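Local coordinates for protein Sec-alkylsulfatase (Pseudomonas sp., PDB 4AXH) that hydrolyses (R)-secondary-alkyl sulfates with strict inversion of configuration, a zinc-dependent reaction that yields (S)-configured alcohols and sulfate, at residues Val237-Ala241 with Gln242-Asp246; Gly433-Asp436 with Gly437-Asn441. All coordinates share one frame; numbering follows the deposited sequence.

Contact 1: Val237-Ala241 with Gln242-Asp246; sequences VPRGA and QAQVD
Gln-244 grips the preceding chain through both of its backbone polar atoms, making a single beta bridge opposite Arg-239 that closes round a type I beta turn, Gly-240 to Ala-243. Its N donates to Pro-238 O at 2.8 Å, and its O accepts from Gly-240 N at 3.1 Å. The turn has its own bond, Ala-243 N to Gly-240 O at 2.8 Å. This illustrates how backbone hydrogen bonds can shape a loop outside any regular sheet, here in the chain that follows helix 222-233. The backbone of Gly-240, with phi at 145°, would press a beta carbon onto the carbonyl O of Arg-239, a geometry suited to glycine.

Beyond the peptides, the Arg-239 and Gln-244 side chains run side by side in the same direction, their guanidinium and amide planes 72° apart. Their polar ends are anchored elsewhere: Arg-239 NH1 on Gly-234 O, Gln-244 OE1 on the hydroxyl of Tyr-89. Helix 515-529 packs on Val-237 and Pro-238. With its CG1 anti to the backbone N (chi1 -179°), Val-237 turns that methyl onto Ala-243 CB, 3.7 Å away.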
# COMPACT_ATOMS: atom_id res chain seq x y z
N VAL A 237 -28.84 -8.32 -0.12
CA VAL A 237 -29.67 -7.71 -1.16
C VAL A 237 -30.39 -8.80 -1.98
O VAL A 237 -29.76 -9.77 -2.41
CB VAL A 237 -28.82 -6.75 -2.06
CG1 VAL A 237 -29.67 -6.09 -3.13
CG2 VAL A 237 -28.10 -5.69 -1.21
N PRO A 238 -31.72 -8.67 -2.23
CA PRO A 238 -32.44 -9.68 -3.02
C PRO A 238 -31.94 -9.74 -4.47
O PRO A 238 -31.23 -8.84 -4.90
CB PRO A 238 -33.89 -9.17 -3.00
CG PRO A 238 -33.97 -8.24 -1.91
CD PRO A 238 -32.64 -7.60 -1.78
N ARG A 239 -32.34 -10.77 -5.22
CA ARG A 239 -31.97 -10.90 -6.62
C ARG A 239 -33.11 -10.33 -7.44
O ARG A 239 -34.28 -10.40 -7.02
CB ARG A 239 -31.66 -12.36 -7.02
CG ARG A 239 -30.86 -13.21 -5.99
CD ARG A 239 -29.72 -12.47 -5.31
NE ARG A 239 -29.07 -13.26 -4.25
CZ ARG A 239 -28.17 -12.78 -3.39
NH1 ARG A 239 -27.84 -11.48 -3.41
NH2 ARG A 239 -27.61 -13.57 -2.49
N GLY A 240 -32.77 -9.72 -8.58
CA GLY A 240 -33.75 -9.09 -9.46
C GLY A 240 -33.18 -7.84 -10.10
O GLY A 240 -32.23 -7.25 -9.58
N ALA A 241 -33.80 -7.43 -11.25
CA ALA A 241 -33.41 -6.28 -12.09
C ALA A 241 -33.34 -4.96 -11.34
O ALA A 241 -32.62 -4.06 -11.79
CB ALA A 241 -34.33 -6.17 -13.29
N GLN A 242 -34.05 -4.85 -10.18
CA GLN A 242 -34.05 -3.66 -9.33
C GLN A 242 -33.08 -3.79 -8.14
O GLN A 242 -32.88 -2.82 -7.40
CB GLN A 242 -35.48 -3.36 -8.84
CG GLN A 242 -36.34 -2.62 -9.86
CD GLN A 242 -37.31 -1.67 -9.20
OE1 GLN A 242 -38.58 -2.00 -9.24
NE2 GLN A 242 -36.92 -0.64 -8.64
N ALA A 243 -32.46 -4.99 -7.97
CA ALA A 243 -31.53 -5.29 -6.88
C ALA A 243 -30.20 -6.03 -7.34
O ALA A 243 -29.56 -5.56 -8.29
CB ALA A 243 -32.25 -6.04 -5.78
N GLN A 244 -29.81 -7.17 -6.69
CA GLN A 244 -28.60 -7.92 -7.02
C GLN A 244 -28.73 -8.69 -8.32
O GLN A 244 -29.68 -9.45 -8.49
CB GLN A 244 -28.24 -8.88 -5.88
CG GLN A 244 -26.73 -9.04 -5.66
CD GLN A 244 -26.15 -10.19 -6.44
OE1 GLN A 244 -26.84 -11.15 -6.81
NE2 GLN A 244 -24.88 -10.12 -6.69
N VAL A 245 -27.80 -8.48 -9.26
CA VAL A 245 -27.86 -9.17 -10.55
C VAL A 245 -26.66 -10.06 -10.88
O VAL A 245 -26.83 -11.07 -11.56
CB VAL A 245 -28.23 -8.25 -11.75
CG1 VAL A 245 -29.60 -7.62 -11.57
CG2 VAL A 245 -27.17 -7.18 -12.02
N ASP A 246 -25.45 -9.67 -10.43
CA ASP A 246 -24.20 -10.36 -10.73
C ASP A 246 -23.06 -9.85 -9.84
O ASP A 246 -23.20 -8.81 -9.19
CB ASP A 246 -23.83 -10.12 -12.22
CG ASP A 246 -22.83 -11.10 -12.80
OD1 ASP A 246 -23.15 -12.31 -12.84
OD2 ASP A 246 -21.75 -10.66 -13.25

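Contact 2: Gly433-Asp436 with Gly437-Asn441; sequences GFYD and GNPAN
Tyr-435 sets its CG anti to the backbone N (chi1 171°), which lays the phenol back along the chain that follows, across the Gly-437 peptide. Asp-436 is turned differently: CG sits between its backbone N and carbonyl carbon (chi1 69°), and the carboxylate swings round to Asn-438. This loop joins helix 420-431 to helix 447-457 in the alkyl sulfatase dimerisation region, at the subunit interface. Gly-437 N lies over the centre of the tyrosine ring, and Gly-437 CA makes a CH-pi contact with the same ring, 3.9 Å from the centroid and over the face. Asn-441 O approaches the ring at its edge, 3.6 Å from Tyr-435 CD1. At the far end of the ring Tyr-435 OH comes within 2.9 Å of Gly-437 O and also meets the proline ring of Pro-439.

Asp-436 OD1 accepts from Asn-438 N at 3.2 Å. Asn-438 supplies two acceptors: OD1 takes Ala-440 N at 3.1 Å in an Asx turn, and the backbone O takes Asn-441 N, a bond spanning the 3-10 segment 439-440. Asn-438 ND2 reaches Asn-485 of the second subunit, and Met-520 of that subunit packs on Tyr-435.

The bond to Asp-436 is bent, 136° at the hydrogen, and arrives from above the carboxylate plane; it is probably a modest one, though the carboxylate charge is likely to favour the Asn-438 N-H, while the ring covers one side of the Gly-437 peptide.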
# COMPACT_ATOMS: atom_id res chain seq x y z
N GLY A 433 0.38 7.22 -1.37
CA GLY A 433 -0.46 7.12 -0.18
C GLY A 433 -1.71 7.96 -0.23
O GLY A 433 -1.91 8.72 -1.18
N PHE A 434 -2.56 7.83 0.82
CA PHE A 434 -3.86 8.48 0.91
C PHE A 434 -3.78 10.00 0.84
O PHE A 434 -4.76 10.63 0.43
CB PHE A 434 -4.61 8.03 2.18
CG PHE A 434 -4.15 8.69 3.47
CD1 PHE A 434 -3.10 8.15 4.21
CD2 PHE A 434 -4.74 9.88 3.91
CE1 PHE A 434 -2.63 8.80 5.35
CE2 PHE A 434 -4.26 10.53 5.05
CZ PHE A 434 -3.23 9.97 5.77
N TYR A 435 -2.67 10.58 1.32
CA TYR A 435 -2.49 12.03 1.40
C TYR A 435 -2.01 12.60 0.07
O TYR A 435 -1.00 12.15 -0.46
CB TYR A 435 -1.52 12.36 2.56
CG TYR A 435 -1.08 13.80 2.64
CD1 TYR A 435 -2.01 14.82 2.82
CD2 TYR A 435 0.27 14.14 2.59
CE1 TYR A 435 -1.61 16.16 2.89
CE2 TYR A 435 0.68 15.47 2.70
CZ TYR A 435 -0.26 16.47 2.85
OH TYR A 435 0.11 17.79 2.93
N ASP A 436 -2.76 13.59 -0.46
CA ASP A 436 -2.49 14.18 -1.78
C ASP A 436 -1.32 15.16 -1.92
O ASP A 436 -0.93 15.49 -3.04
CB ASP A 436 -3.78 14.70 -2.44
CG ASP A 436 -4.43 15.93 -1.80
OD1 ASP A 436 -3.91 16.41 -0.77
OD2 ASP A 436 -5.46 16.42 -2.34
N GLY A 437 -0.73 15.56 -0.79
CA GLY A 437 0.39 16.50 -0.76
C GLY A 437 -0.02 17.89 -0.34
O GLY A 437 0.79 18.61 0.26
N ASN A 438 -1.28 18.28 -0.66
CA ASN A 438 -1.91 19.57 -0.33
C ASN A 438 -2.14 19.64 1.18
O ASN A 438 -2.91 18.84 1.72
CB ASN A 438 -3.24 19.73 -1.10
CG ASN A 438 -4.01 21.02 -0.87
OD1 ASN A 438 -3.66 21.88 -0.03
ND2 ASN A 438 -5.10 21.20 -1.64
N PRO A 439 -1.52 20.61 1.88
CA PRO A 439 -1.67 20.65 3.35
C PRO A 439 -3.09 20.85 3.87
O PRO A 439 -3.36 20.45 5.01
CB PRO A 439 -0.70 21.75 3.79
CG PRO A 439 0.27 21.86 2.67
CD PRO A 439 -0.55 21.62 1.43
N ALA A 440 -4.02 21.39 3.05
CA ALA A 440 -5.40 21.55 3.48
C ALA A 440 -6.04 20.20 3.86
O ALA A 440 -6.87 20.16 4.77
CB ALA A 440 -6.21 22.23 2.39
N ASN A 441 -5.58 19.11 3.21
CA ASN A 441 -6.04 17.75 3.46
C ASN A 441 -5.09 16.97 4.39
O ASN A 441 -5.10 15.73 4.39
CB ASN A 441 -6.23 17.00 2.13
CG ASN A 441 -7.11 17.70 1.14
OD1 ASN A 441 -6.63 18.23 0.13
ND2 ASN A 441 -8.41 17.73 1.40

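Contacts 1 and 2 are separate local turns, met in series along the chain, with centres 38 Å apart and nearest atoms about 27 Å apart. Contact 1 belongs to the metallo-beta-lactamase part, and the Gln-244 side chain is about 10 Å from those of the sulfate-binding residues Gln-232 and Tyr-417. Contact 2 belongs to the dimerisation region and lies away from the active site of its own chain but borders that of the second subunit: Phe-434 packs on Leu-320, a sulfate-binding residue, of that subunit, and Tyr-435 O accepts from Arg-228 of the same subunit. Helix 515-529 relates the two, touching contact 1 within its own chain and contact 2 across the dimer interface.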